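Local structure of Xaa-Pro aminopeptidase (Thermococcus sibiricus MM 739, 4RGZ) at residues D157-R162 against K185-A190; G220-F225 against T241-P246; I224-A229 against G340-D345; C235-R240 against I305-E310. The protein probably hydrolyses peptide bonds that precede proline, as a zinc-binding metallopeptidase of the M24B family, to which prolidases and Xaa-Pro aminopeptidases belong. All coordinates share one frame; numbering follows the deposited sequence.

Interaction 1. Residues D157-R162 against K185-A190; sequences DKVFYR and KNEFGA
Glu-187, in the loop after helix 173-185, lays its side chain against one side of helix 143-164, where it meets Lys-158, Val-159 and Arg-162. The packed part is apolar. CG2 of Val-159 comes within 3.9 Å of CG of Glu-187. This methyl stands beside the backbone N of Val-159, since CG1 takes the anti place (chi1 169°). Val-159 is buried and also packs on Ile-180 and Ile-184 of helix 173-185. The outer part is looser, and Lys-158 and Arg-162 are exposed there. The Glu-187 chain bends at chi2 (-104°), which puts the carboxylate between Lys-158 and Arg-162. OE2 lies 3.7 Å from CB of Lys-158. OE1 faces NH1 of Arg-162 at 3.4 Å in a weak, bent hydrogen bond that is part of a salt bridge. The guanidinium and carboxylate planes stand 87° apart, so the two groups do not pair side by side. Were Glu-187 an alanine, Arg-162 would probably lose this acidic mate and Val-159 CG2 the CG it packs on. NZ of Lys-158 is 5.0 Å from OE2, too far for contact but of opposite charge. The polar side is therefore likely to rest on general charge attraction more than on one precise bond.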
loop_
_atom_site.group_PDB
_atom_site.type_symbol
_atom_site.label_atom_id
_atom_site.label_comp_id
_atom_site.label_asym_id
_atom_site.label_seq_id
_atom_site.Cartn_x
_atom_site.Cartn_y
_atom_site.Cartn_z
ATOM N N ASP A 157 4.524 4.439 -22.076
ATOM C CA ASP A 157 4.298 4.451 -23.526
ATOM C C ASP A 157 4.580 3.073 -24.139
ATOM O O ASP A 157 3.726 2.502 -24.806
ATOM C CB ASP A 157 5.150 5.519 -24.203
ATOM C CG ASP A 157 4.539 6.902 -24.104
ATOM O OD1 ASP A 157 3.598 7.098 -23.331
ATOM O OD2 ASP A 157 4.980 7.820 -24.803
ATOM N N LYS A 158 5.751 2.511 -23.892
ATOM C CA LYS A 158 6.054 1.229 -24.488
ATOM C C LYS A 158 5.022 0.150 -24.133
ATOM O O LYS A 158 4.594 -0.600 -24.997
ATOM C CB LYS A 158 7.483 0.811 -24.175
ATOM C CG LYS A 158 8.467 1.300 -25.237
ATOM C CD LYS A 158 9.933 1.122 -24.819
ATOM C CE LYS A 158 10.395 2.252 -23.887
ATOM N NZ LYS A 158 11.603 1.886 -23.096
ATOM N N VAL A 159 4.615 0.105 -22.869
ATOM C CA VAL A 159 3.538 -0.757 -22.381
ATOM C C VAL A 159 2.257 -0.529 -23.211
ATOM O O VAL A 159 1.713 -1.463 -23.800
ATOM C CB VAL A 159 3.334 -0.544 -20.856
ATOM C CG1 VAL A 159 2.072 -1.208 -20.342
ATOM C CG2 VAL A 159 4.556 -1.061 -20.097
ATOM N N PHE A 160 1.815 0.712 -23.323
ATOM C CA PHE A 160 0.723 1.012 -24.244
ATOM C C PHE A 160 0.747 0.246 -25.573
ATOM O O PHE A 160 -0.270 -0.353 -25.933
ATOM C CB PHE A 160 0.622 2.507 -24.517
ATOM C CG PHE A 160 -0.416 2.851 -25.524
ATOM C CD1 PHE A 160 -1.733 2.901 -25.170
ATOM C CD2 PHE A 160 -0.068 3.087 -26.843
ATOM C CE1 PHE A 160 -2.702 3.211 -26.092
ATOM C CE2 PHE A 160 -1.029 3.404 -27.782
ATOM C CZ PHE A 160 -2.359 3.456 -27.408
ATOM N N TYR A 161 1.867 0.264 -26.299
ATOM C CA TYR A 161 1.921 -0.370 -27.621
ATOM C C TYR A 161 1.864 -1.875 -27.519
ATOM O O TYR A 161 1.107 -2.525 -28.235
ATOM C CB TYR A 161 3.167 0.055 -28.442
ATOM C CG TYR A 161 3.225 1.543 -28.692
ATOM C CD1 TYR A 161 2.179 2.184 -29.368
ATOM C CD2 TYR A 161 4.291 2.332 -28.206
ATOM C CE1 TYR A 161 2.196 3.546 -29.575
ATOM C CE2 TYR A 161 4.299 3.719 -28.405
ATOM C CZ TYR A 161 3.248 4.317 -29.097
ATOM O OH TYR A 161 3.199 5.672 -29.331
ATOM N N ARG A 162 2.670 -2.445 -26.632
ATOM C CA ARG A 162 2.713 -3.888 -26.516
ATOM C C ARG A 162 1.327 -4.370 -26.082
ATOM O O ARG A 162 0.850 -5.406 -26.545
ATOM C CB ARG A 162 3.835 -4.339 -25.580
ATOM C CG ARG A 162 4.627 -5.535 -26.123
ATOM C CD ARG A 162 6.078 -5.376 -25.725
ATOM N NE ARG A 162 6.803 -6.637 -25.606
ATOM C CZ ARG A 162 7.201 -7.219 -24.461
ATOM N NH1 ARG A 162 6.939 -6.684 -23.260
ATOM N NH2 ARG A 162 7.870 -8.368 -24.531
ATOM N N LYS A 185 6.723 -4.557 -15.039
ATOM C CA LYS A 185 7.802 -5.139 -14.254
ATOM C C LYS A 185 8.731 -6.045 -15.051
ATOM O O LYS A 185 9.723 -6.484 -14.512
ATOM C CB LYS A 185 7.262 -5.829 -13.002
ATOM C CG LYS A 185 6.426 -4.899 -12.124
ATOM C CD LYS A 185 5.751 -5.667 -11.004
ATOM C CE LYS A 185 5.040 -4.747 -10.022
ATOM N NZ LYS A 185 4.821 -5.469 -8.726
ATOM N N ASN A 186 8.413 -6.325 -16.323
ATOM C CA ASN A 186 9.407 -6.800 -17.350
ATOM C C ASN A 186 9.503 -5.863 -18.620
ATOM O O ASN A 186 9.445 -6.300 -19.779
ATOM C CB ASN A 186 9.180 -8.275 -17.692
ATOM C CG ASN A 186 8.790 -9.101 -16.461
ATOM O OD1 ASN A 186 7.892 -8.701 -15.715
ATOM N ND2 ASN A 186 9.465 -10.233 -16.233
ATOM N N GLU A 187 9.574 -4.559 -18.340
ATOM C CA GLU A 187 9.964 -3.497 -19.264
ATOM C C GLU A 187 10.870 -2.616 -18.419
ATOM O O GLU A 187 10.817 -1.379 -18.498
ATOM C CB GLU A 187 8.778 -2.626 -19.720
ATOM C CG GLU A 187 7.735 -3.295 -20.596
ATOM C CD GLU A 187 7.840 -2.910 -22.050
ATOM O OE1 GLU A 187 6.947 -3.318 -22.830
ATOM O OE2 GLU A 187 8.816 -2.213 -22.412
ATOM N N PHE A 188 11.671 -3.255 -17.572
ATOM C CA PHE A 188 12.720 -2.556 -16.825
ATOM C C PHE A 188 12.223 -2.098 -15.461
ATOM O O PHE A 188 11.012 -2.030 -15.215
ATOM C CB PHE A 188 13.267 -1.346 -17.633
ATOM C CG PHE A 188 14.689 -0.938 -17.286
ATOM C CD1 PHE A 188 15.736 -1.872 -17.295
ATOM C CD2 PHE A 188 14.991 0.403 -16.989
ATOM C CE1 PHE A 188 17.037 -1.485 -16.990
ATOM C CE2 PHE A 188 16.296 0.792 -16.686
ATOM C CZ PHE A 188 17.316 -0.155 -16.686
ATOM N N GLY A 189 13.194 -1.801 -14.594
ATOM C CA GLY A 189 12.978 -1.120 -13.321
ATOM C C GLY A 189 12.635 0.367 -13.421
ATOM O O GLY A 189 13.451 1.152 -13.927
ATOM N N ALA A 190 11.438 0.773 -12.968
ATOM C CA ALA A 190 10.316 -0.094 -12.514
ATOM C C ALA A 190 10.640 -1.565 -12.204
ATOM O O ALA A 190 10.373 -2.430 -13.027
ATOM C CB ALA A 190 9.156 -0.003 -13.506
#

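Interaction 2. Residues G220-F225 against T241-P246; sequences GDVVIF and TVVVGP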
loop_
_atom_site.group_PDB
_atom_site.type_symbol
_atom_site.label_atom_id
_atom_site.label_comp_id
_atom_site.label_asym_id
_atom_site.label_seq_id
_atom_site.Cartn_x
_atom_site.Cartn_y
_atom_site.Cartn_z
ATOM N N GLY A 220 -17.518 -4.476 -29.538
ATOM C CA GLY A 220 -18.439 -3.382 -29.279
ATOM C C GLY A 220 -18.189 -2.655 -27.988
ATOM O O GLY A 220 -18.850 -1.671 -27.708
ATOM N N ASP A 221 -17.229 -3.144 -27.203
ATOM C CA ASP A 221 -16.809 -2.540 -25.929
ATOM C C ASP A 221 -15.831 -1.414 -26.113
ATOM O O ASP A 221 -14.815 -1.598 -26.792
ATOM C CB ASP A 221 -16.028 -3.567 -25.120
ATOM C CG ASP A 221 -16.893 -4.398 -24.222
ATOM O OD1 ASP A 221 -18.006 -3.926 -23.884
ATOM O OD2 ASP A 221 -16.440 -5.522 -23.848
ATOM N N VAL A 222 -16.075 -0.269 -25.485
ATOM C CA VAL A 222 -14.976 0.643 -25.276
ATOM C C VAL A 222 -14.280 0.309 -23.953
ATOM O O VAL A 222 -14.914 -0.047 -22.963
ATOM C CB VAL A 222 -15.312 2.126 -25.447
ATOM C CG1 VAL A 222 -16.768 2.350 -25.730
ATOM C CG2 VAL A 222 -14.798 2.974 -24.301
ATOM N N VAL A 223 -12.954 0.360 -23.979
ATOM C CA VAL A 223 -12.137 -0.079 -22.878
ATOM C C VAL A 223 -11.129 0.998 -22.538
ATOM O O VAL A 223 -10.319 1.403 -23.384
ATOM C CB VAL A 223 -11.384 -1.377 -23.213
ATOM C CG1 VAL A 223 -10.692 -1.927 -21.969
ATOM C CG2 VAL A 223 -12.332 -2.412 -23.786
ATOM N N ILE A 224 -11.255 1.474 -21.310
ATOM C CA ILE A 224 -10.379 2.431 -20.705
ATOM C C ILE A 224 -9.308 1.673 -19.956
ATOM O O ILE A 224 -9.605 0.690 -19.250
ATOM C CB ILE A 224 -11.152 3.241 -19.673
ATOM C CG1 ILE A 224 -12.339 3.922 -20.334
ATOM C CG2 ILE A 224 -10.245 4.223 -18.916
ATOM C CD1 ILE A 224 -13.069 4.868 -19.388
ATOM N N PHE A 225 -8.059 2.096 -20.118
ATOM C CA PHE A 225 -6.965 1.536 -19.310
ATOM C C PHE A 225 -5.997 2.597 -18.753
ATOM O O PHE A 225 -5.568 3.513 -19.458
ATOM C CB PHE A 225 -6.287 0.340 -19.982
ATOM C CG PHE A 225 -5.827 0.584 -21.376
ATOM C CD1 PHE A 225 -6.740 0.788 -22.412
ATOM C CD2 PHE A 225 -4.455 0.571 -21.679
ATOM C CE1 PHE A 225 -6.291 0.988 -23.715
ATOM C CE2 PHE A 225 -3.989 0.777 -22.983
ATOM C CZ PHE A 225 -4.903 0.970 -24.001
ATOM N N THR A 241 -8.033 5.156 -24.203
ATOM C CA THR A 241 -9.307 4.527 -24.484
ATOM C C THR A 241 -9.329 3.973 -25.890
ATOM O O THR A 241 -9.004 4.668 -26.837
ATOM C CB THR A 241 -10.454 5.522 -24.250
ATOM O OG1 THR A 241 -10.463 5.882 -22.870
ATOM C CG2 THR A 241 -11.791 4.941 -24.610
ATOM N N VAL A 242 -9.713 2.703 -25.991
ATOM C CA VAL A 242 -9.749 1.989 -27.259
ATOM C C VAL A 242 -11.110 1.308 -27.433
ATOM O O VAL A 242 -11.813 1.098 -26.449
ATOM C CB VAL A 242 -8.608 0.934 -27.365
ATOM C CG1 VAL A 242 -7.234 1.595 -27.262
ATOM C CG2 VAL A 242 -8.765 -0.209 -26.345
ATOM N N VAL A 243 -11.466 0.969 -28.677
ATOM C CA VAL A 243 -12.697 0.247 -29.007
ATOM C C VAL A 243 -12.412 -1.091 -29.636
ATOM O O VAL A 243 -11.611 -1.182 -30.552
ATOM C CB VAL A 243 -13.577 1.011 -29.996
ATOM C CG1 VAL A 243 -14.430 2.000 -29.240
ATOM C CG2 VAL A 243 -12.760 1.726 -31.070
ATOM N N VAL A 244 -13.062 -2.132 -29.124
ATOM C CA VAL A 244 -13.062 -3.434 -29.785
ATOM C C VAL A 244 -14.220 -3.359 -30.769
ATOM O O VAL A 244 -15.303 -2.877 -30.409
ATOM C CB VAL A 244 -13.264 -4.596 -28.794
ATOM C CG1 VAL A 244 -12.656 -5.863 -29.333
ATOM C CG2 VAL A 244 -12.604 -4.283 -27.471
ATOM N N GLY A 245 -13.983 -3.793 -32.006
ATOM C CA GLY A 245 -14.941 -3.618 -33.105
ATOM C C GLY A 245 -14.995 -2.176 -33.577
ATOM O O GLY A 245 -14.470 -1.298 -32.900
ATOM N N PRO A 246 -15.614 -1.905 -34.745
ATOM C CA PRO A 246 -15.748 -0.501 -35.109
ATOM C C PRO A 246 -16.622 0.222 -34.094
ATOM O O PRO A 246 -17.394 -0.439 -33.390
ATOM C CB PRO A 246 -16.435 -0.560 -36.465
ATOM C CG PRO A 246 -15.984 -1.851 -37.026
ATOM C CD PRO A 246 -16.057 -2.776 -35.845
#
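In the beta hairpin of strands 222-231 and 234-243, part of the pita-bread fold of M24 peptidases, Val-223 and Val-242 form an antiparallel hydrogen-bonded pair. Val-223 N gives a nearly straight bond to Val-242 O at 2.8 Å, and Val-242 N returns one to Val-223 O. Beyond the strand ends, Val-244 N binds Asp-221 O. Gly-220 N reaches Val-244 O at 2.9 Å, from well above its carbonyl plane. The pairs Val-222 with Val-243 and Ile-224 with Thr-241 are non-hydrogen-bonded. Their side chains share the face that meets strand 339-350 and helix 249-268. Thr-241 puts CG2 against CG2 of Val-222 at 3.6 Å. Its OG1 lies beside CG1 of Ile-224 at 3.7 Å, and the two side chains run the same way. This hydroxyl is hydrogen-bonded to Arg-342 O of strand 339-350. With an alanine for Thr-241, Arg-342 O would probably lose this partner and Val-222 its methyl neighbour. On the other face Val-223, Val-242 and Phe-225 pack, and Ile-164 of helix 143-164 covers Val-242 and Phe-225. The Phe-225 ring is set between the backbone N and the carbonyl carbon (chi1 53°), which brings the end of the ring close to Val-242. CG1 of Val-242 meets the ring at its edge, in plane, 3.7 Å from CE1.

Interaction 3. Residues I224-A229 against G340-D345; sequences IFDYGA and GVRIED. With ZN (zinc ion), chain E.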
loop_
_atom_site.group_PDB
_atom_site.type_symbol
_atom_site.label_atom_id
_atom_site.label_comp_id
_atom_site.label_asym_id
_atom_site.label_seq_id
_atom_site.Cartn_x
_atom_site.Cartn_y
_atom_site.Cartn_z
ATOM N N ILE A 224 -11.255 1.474 -21.310
ATOM C CA ILE A 224 -10.379 2.431 -20.705
ATOM C C ILE A 224 -9.308 1.673 -19.956
ATOM O O ILE A 224 -9.605 0.690 -19.250
ATOM C CB ILE A 224 -11.152 3.241 -19.673
ATOM C CG1 ILE A 224 -12.339 3.922 -20.334
ATOM C CG2 ILE A 224 -10.245 4.223 -18.916
ATOM C CD1 ILE A 224 -13.069 4.868 -19.388
ATOM N N PHE A 225 -8.059 2.096 -20.118
ATOM C CA PHE A 225 -6.965 1.536 -19.310
ATOM C C PHE A 225 -5.997 2.597 -18.753
ATOM O O PHE A 225 -5.568 3.513 -19.458
ATOM C CB PHE A 225 -6.287 0.340 -19.982
ATOM C CG PHE A 225 -5.827 0.584 -21.376
ATOM C CD1 PHE A 225 -6.740 0.788 -22.412
ATOM C CD2 PHE A 225 -4.455 0.571 -21.679
ATOM C CE1 PHE A 225 -6.291 0.988 -23.715
ATOM C CE2 PHE A 225 -3.989 0.777 -22.983
ATOM C CZ PHE A 225 -4.903 0.970 -24.001
ATOM N N ASP A 226 -5.724 2.482 -17.459
ATOM C CA ASP A 226 -5.165 3.572 -16.667
ATOM C C ASP A 226 -4.155 2.895 -15.744
ATOM O O ASP A 226 -4.498 1.963 -15.009
ATOM C CB ASP A 226 -6.307 4.248 -15.896
ATOM C CG ASP A 226 -5.894 5.502 -15.122
ATOM O OD1 ASP A 226 -4.689 5.839 -15.053
ATOM O OD2 ASP A 226 -6.814 6.187 -14.575
ATOM N N TYR A 227 -2.895 3.320 -15.832
ATOM C CA TYR A 227 -1.816 2.607 -15.157
ATOM C C TYR A 227 -0.650 3.541 -14.997
ATOM O O TYR A 227 -0.728 4.713 -15.395
ATOM C CB TYR A 227 -1.418 1.317 -15.926
ATOM C CG TYR A 227 -1.040 1.545 -17.371
ATOM C CD1 TYR A 227 -1.991 1.923 -18.323
ATOM C CD2 TYR A 227 0.288 1.411 -17.794
ATOM C CE1 TYR A 227 -1.625 2.150 -19.642
ATOM C CE2 TYR A 227 0.651 1.649 -19.110
ATOM C CZ TYR A 227 -0.291 2.010 -20.030
ATOM O OH TYR A 227 0.097 2.240 -21.354
ATOM N N GLY A 228 0.424 3.049 -14.399
ATOM C CA GLY A 228 1.579 3.876 -14.148
ATOM C C GLY A 228 2.755 3.118 -13.593
ATOM O O GLY A 228 2.628 2.038 -13.011
ATOM N N ALA A 229 3.918 3.722 -13.765
ATOM C CA ALA A 229 5.172 3.108 -13.406
ATOM C C ALA A 229 5.931 4.107 -12.550
ATOM O O ALA A 229 5.560 5.300 -12.513
ATOM C CB ALA A 229 5.936 2.762 -14.667
ATOM N N GLY A 340 -17.351 4.785 -20.871
ATOM C CA GLY A 340 -16.653 6.009 -20.472
ATOM C C GLY A 340 -15.511 6.296 -21.433
ATOM O O GLY A 340 -15.075 5.384 -22.157
ATOM N N VAL A 341 -15.048 7.559 -21.457
ATOM C CA VAL A 341 -13.772 7.904 -22.097
ATOM C C VAL A 341 -12.949 8.866 -21.246
ATOM O O VAL A 341 -13.444 9.951 -20.851
ATOM C CB VAL A 341 -13.938 8.580 -23.475
ATOM C CG1 VAL A 341 -12.555 8.711 -24.123
ATOM C CG2 VAL A 341 -14.888 7.806 -24.391
ATOM N N ARG A 342 -11.693 8.478 -20.980
ATOM C CA ARG A 342 -10.710 9.344 -20.328
ATOM C C ARG A 342 -9.391 9.271 -21.108
ATOM O O ARG A 342 -8.990 8.204 -21.564
ATOM C CB ARG A 342 -10.498 8.953 -18.861
ATOM C CG ARG A 342 -9.525 9.874 -18.092
ATOM C CD ARG A 342 -8.945 9.247 -16.827
ATOM N NE ARG A 342 -10.036 8.586 -16.162
ATOM C CZ ARG A 342 -10.140 7.303 -15.847
ATOM N NH1 ARG A 342 -9.139 6.444 -15.993
ATOM N NH2 ARG A 342 -11.282 6.911 -15.319
ATOM N N ILE A 343 -8.735 10.418 -21.274
ATOM C CA ILE A 343 -7.422 10.499 -21.951
ATOM C C ILE A 343 -6.518 11.305 -21.007
ATOM O O ILE A 343 -6.810 12.447 -20.660
ATOM C CB ILE A 343 -7.516 11.182 -23.344
ATOM C CG1 ILE A 343 -8.474 10.432 -24.291
ATOM C CG2 ILE A 343 -6.137 11.312 -23.990
ATOM C CD1 ILE A 343 -8.832 11.204 -25.559
ATOM N N GLU A 344 -5.427 10.683 -20.587
ATOM C CA GLU A 344 -4.555 11.230 -19.574
ATOM C C GLU A 344 -3.124 11.289 -20.079
ATOM O O GLU A 344 -2.583 10.329 -20.657
ATOM C CB GLU A 344 -4.601 10.342 -18.340
ATOM C CG GLU A 344 -3.933 10.924 -17.098
ATOM C CD GLU A 344 -3.877 9.926 -15.952
ATOM O OE1 GLU A 344 -4.008 8.687 -16.193
ATOM O OE2 GLU A 344 -3.690 10.377 -14.801
ATOM N N ASP A 345 -2.504 12.429 -19.849
ATOM C CA ASP A 345 -1.102 12.606 -20.149
ATOM C C ASP A 345 -0.418 13.154 -18.898
ATOM O O ASP A 345 -1.053 13.724 -17.989
ATOM C CB ASP A 345 -0.927 13.593 -21.313
ATOM C CG ASP A 345 -1.132 12.955 -22.694
ATOM O OD1 ASP A 345 -0.624 11.849 -22.970
ATOM O OD2 ASP A 345 -1.760 13.596 -23.551
HETATM ZN ZN ZN E . -4.442 7.789 -14.255
HETATM O O HOH W 1 -5.427 8.877 -12.765
#
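Asp-226 and Glu-344 meet at a zinc ion that both bind. Asp-226 OD1 is 2.1 Å from the metal and Glu-344 OE1 is 2.2 Å. Water 1 and Asp-237 OD1 are also bound to it. The two oxygens OD1 of Asp-226 and OE1 of Glu-344 are 3.1 Å apart, held close by the shared metal. Their carboxylate planes are nearly perpendicular, 88° apart. CG of Asp-226 lies anti to the backbone N (chi1 -174°), which carries the carboxylate across to strand 339-350. The second shell begins at the other Asp-226 oxygen. NH1 of Arg-342 forms a salt bridge with OD2 at 2.7 Å, and the guanidinium and carboxylate planes are turned 47° from each other. The Arg-342 chain bends at chi3 to get there. CG2 of Ile-224 also touches NH1 at 3.8 Å, and CD1 of Ile-224 rests on Gly-340 O at 3.5 Å. Thr-239 OG1 is hydrogen-bonded to Glu-344 OE1. Asp-226 thus has one oxygen on the metal and the other on an arginine, which fixes its rotation. The close acidic groups probably tolerate one another because zinc and Arg-342 offset their negative charge.

Interaction 4. Residues C235-R240 against I305-E310; sequences CSDVTR and IDVHEE. With ZN (zinc ion), chain E.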
loop_
_atom_site.group_PDB
_atom_site.type_symbol
_atom_site.label_atom_id
_atom_site.label_comp_id
_atom_site.label_asym_id
_atom_site.label_seq_id
_atom_site.Cartn_x
_atom_site.Cartn_y
_atom_site.Cartn_z
ATOM N N CYS A 235 6.894 8.884 -10.376
ATOM C CA CYS A 235 5.643 8.285 -10.820
ATOM C C CYS A 235 5.104 8.826 -12.160
ATOM O O CYS A 235 5.058 10.072 -12.429
ATOM C CB CYS A 235 4.566 8.542 -9.737
ATOM S SG CYS A 235 4.669 7.510 -8.261
ATOM N N SER A 236 4.642 7.895 -12.976
ATOM C CA SER A 236 3.895 8.264 -14.153
ATOM C C SER A 236 2.514 7.667 -14.021
ATOM O O SER A 236 2.242 6.867 -13.076
ATOM C CB SER A 236 4.575 7.708 -15.390
ATOM O OG SER A 236 4.515 6.309 -15.438
ATOM N N ASP A 237 1.650 8.040 -14.965
ATOM C CA ASP A 237 0.208 7.821 -14.844
ATOM C C ASP A 237 -0.420 8.168 -16.197
ATOM O O ASP A 237 -0.542 9.348 -16.587
ATOM C CB ASP A 237 -0.348 8.737 -13.742
ATOM C CG ASP A 237 -1.812 8.499 -13.437
ATOM O OD1 ASP A 237 -2.416 7.523 -13.966
ATOM O OD2 ASP A 237 -2.383 9.309 -12.662
ATOM N N VAL A 238 -0.834 7.141 -16.920
ATOM C CA VAL A 238 -1.411 7.365 -18.207
ATOM C C VAL A 238 -2.748 6.630 -18.268
ATOM O O VAL A 238 -2.941 5.598 -17.571
ATOM C CB VAL A 238 -0.413 6.896 -19.280
ATOM C CG1 VAL A 238 -0.318 5.391 -19.322
ATOM C CG2 VAL A 238 -0.747 7.475 -20.635
ATOM N N THR A 239 -3.671 7.182 -19.059
ATOM C CA THR A 239 -4.947 6.559 -19.381
ATOM C C THR A 239 -5.167 6.629 -20.906
ATOM O O THR A 239 -4.939 7.663 -21.534
ATOM C CB THR A 239 -6.135 7.296 -18.687
ATOM O OG1 THR A 239 -5.982 7.311 -17.264
ATOM C CG2 THR A 239 -7.450 6.633 -18.999
ATOM N N ARG A 240 -5.628 5.535 -21.502
ATOM C CA ARG A 240 -6.011 5.578 -22.910
ATOM C C ARG A 240 -7.314 4.799 -23.147
ATOM O O ARG A 240 -7.657 3.881 -22.387
ATOM C CB ARG A 240 -4.879 5.046 -23.800
ATOM C CG ARG A 240 -3.670 5.978 -23.875
ATOM C CD ARG A 240 -3.986 7.264 -24.666
ATOM N NE ARG A 240 -2.805 8.087 -24.923
ATOM C CZ ARG A 240 -2.287 8.999 -24.093
ATOM N NH1 ARG A 240 -2.827 9.245 -22.906
ATOM N NH2 ARG A 240 -1.203 9.665 -24.461
ATOM N N ILE A 305 6.977 11.600 -5.892
ATOM C CA ILE A 305 7.252 10.352 -5.204
ATOM C C ILE A 305 5.935 9.670 -4.906
ATOM O O ILE A 305 5.878 8.473 -4.682
ATOM C CB ILE A 305 8.038 10.618 -3.910
ATOM C CG1 ILE A 305 9.399 11.193 -4.271
ATOM C CG2 ILE A 305 8.252 9.335 -3.107
ATOM C CD1 ILE A 305 9.873 12.239 -3.305
ATOM N N ASP A 306 4.869 10.463 -4.947
ATOM C CA ASP A 306 3.507 9.980 -4.852
ATOM C C ASP A 306 2.736 10.211 -6.132
ATOM O O ASP A 306 3.014 11.168 -6.832
ATOM C CB ASP A 306 2.828 10.746 -3.751
ATOM C CG ASP A 306 3.357 10.386 -2.415
ATOM O OD1 ASP A 306 3.872 9.264 -2.255
ATOM O OD2 ASP A 306 3.273 11.227 -1.521
ATOM N N VAL A 307 1.762 9.345 -6.413
ATOM C CA VAL A 307 0.878 9.500 -7.562
ATOM C C VAL A 307 -0.146 10.634 -7.430
ATOM O O VAL A 307 -0.671 11.122 -8.444
ATOM C CB VAL A 307 0.034 8.256 -7.867
ATOM C CG1 VAL A 307 0.090 7.990 -9.365
ATOM C CG2 VAL A 307 0.463 7.032 -7.073
ATOM N N HIS A 308 -0.473 11.035 -6.205
ATOM C CA HIS A 308 -1.269 12.228 -6.038
ATOM C C HIS A 308 -0.506 13.182 -5.173
ATOM O O HIS A 308 -0.158 12.897 -4.023
ATOM C CB HIS A 308 -2.630 11.922 -5.421
ATOM C CG HIS A 308 -3.574 11.165 -6.332
ATOM N ND1 HIS A 308 -3.197 10.653 -7.524
ATOM C CD2 HIS A 308 -4.925 10.853 -6.188
ATOM C CE1 HIS A 308 -4.242 10.042 -8.104
ATOM N NE2 HIS A 308 -5.303 10.173 -7.288
ATOM N N GLU A 309 -0.222 14.343 -5.735
ATOM C CA GLU A 309 0.314 15.430 -4.957
ATOM C C GLU A 309 0.024 16.725 -5.665
ATOM O O GLU A 309 -0.612 16.737 -6.742
ATOM C CB GLU A 309 1.803 15.243 -4.712
ATOM C CG GLU A 309 2.585 14.602 -5.837
ATOM C CD GLU A 309 4.053 14.536 -5.486
ATOM O OE1 GLU A 309 4.803 15.461 -5.945
ATOM O OE2 GLU A 309 4.437 13.578 -4.740
ATOM N N GLU A 310 0.463 17.819 -5.056
ATOM C CA GLU A 310 0.257 19.140 -5.613
ATOM C C GLU A 310 1.144 19.244 -6.868
ATOM O O GLU A 310 2.219 18.666 -6.920
ATOM C CB GLU A 310 0.547 20.194 -4.540
ATOM C CG GLU A 310 -0.060 21.577 -4.800
ATOM C CD GLU A 310 -1.588 21.653 -4.627
ATOM O OE1 GLU A 310 -2.101 21.167 -3.574
ATOM O OE2 GLU A 310 -2.267 22.202 -5.535
HETATM ZN ZN ZN E . -4.442 7.789 -14.255
HETATM O O HOH W 1 -5.427 8.877 -12.765
#
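The peptide group between Asp-306 and Val-307 is flat, and SG of Cys-235 sits squarely over one face of it, 3.9 Å from Val-307 N. A second flat group is the carboxylate of Asp-237. CG1 of Val-307 lies above its plane, 4.3 Å from OD2. In this way the loop between strands 300-302 and 311-313 closes over strand 234-243 of the pita-bread fold, beside the metal site. No hydrogen bond joins the two segments, so the contact is one of packing. Cys-235 turns SG beside its own backbone N (chi1 -76°), and this puts the sulfur against the loop backbone. Asp-237 OD1 binds the zinc ion at 2.1 Å, together with Asp-226, Glu-344 and water 1. Val-307 thus packs over the face of a metal-binding carboxylate. Within the loop, His-308 is held by its ring edge. ND1 donates in the ring plane to Val-307 O at 2.7 Å, but meets that carbonyl from above its plane. The loop also reaches the N-terminal part of the chain, through a hydrogen bond of Asp-306 OD1 to Ser-30 OG and salt bridges of Asp-306 and Glu-309 to Arg-138. The backbone N of Asp-306 donates to OE2 of Glu-309 at 3.2 Å, from above the carboxylate plane.

How the interactions relate
From the N terminus, interaction 1 closes first. It ties helix 143-164 to the loop after helix 173-185 and ends before the others open. Interactions 2 and 3 then start from the same strand, 222-231. Interaction 2 closes the hairpin with strand 234-243. Interaction 3 closes a far longer loop onto strand 339-350. Interaction 4 is nested inside that loop and joins strand 234-243 to the loop 305-310; its segments alternate with those of interaction 2, so the two cross. Zinc and water 1 belong to both interactions 3 and 4. Phe-160 of helix 143-164 packs on Phe-225, linking interaction 1 to the hairpin of interactions 2 and 3.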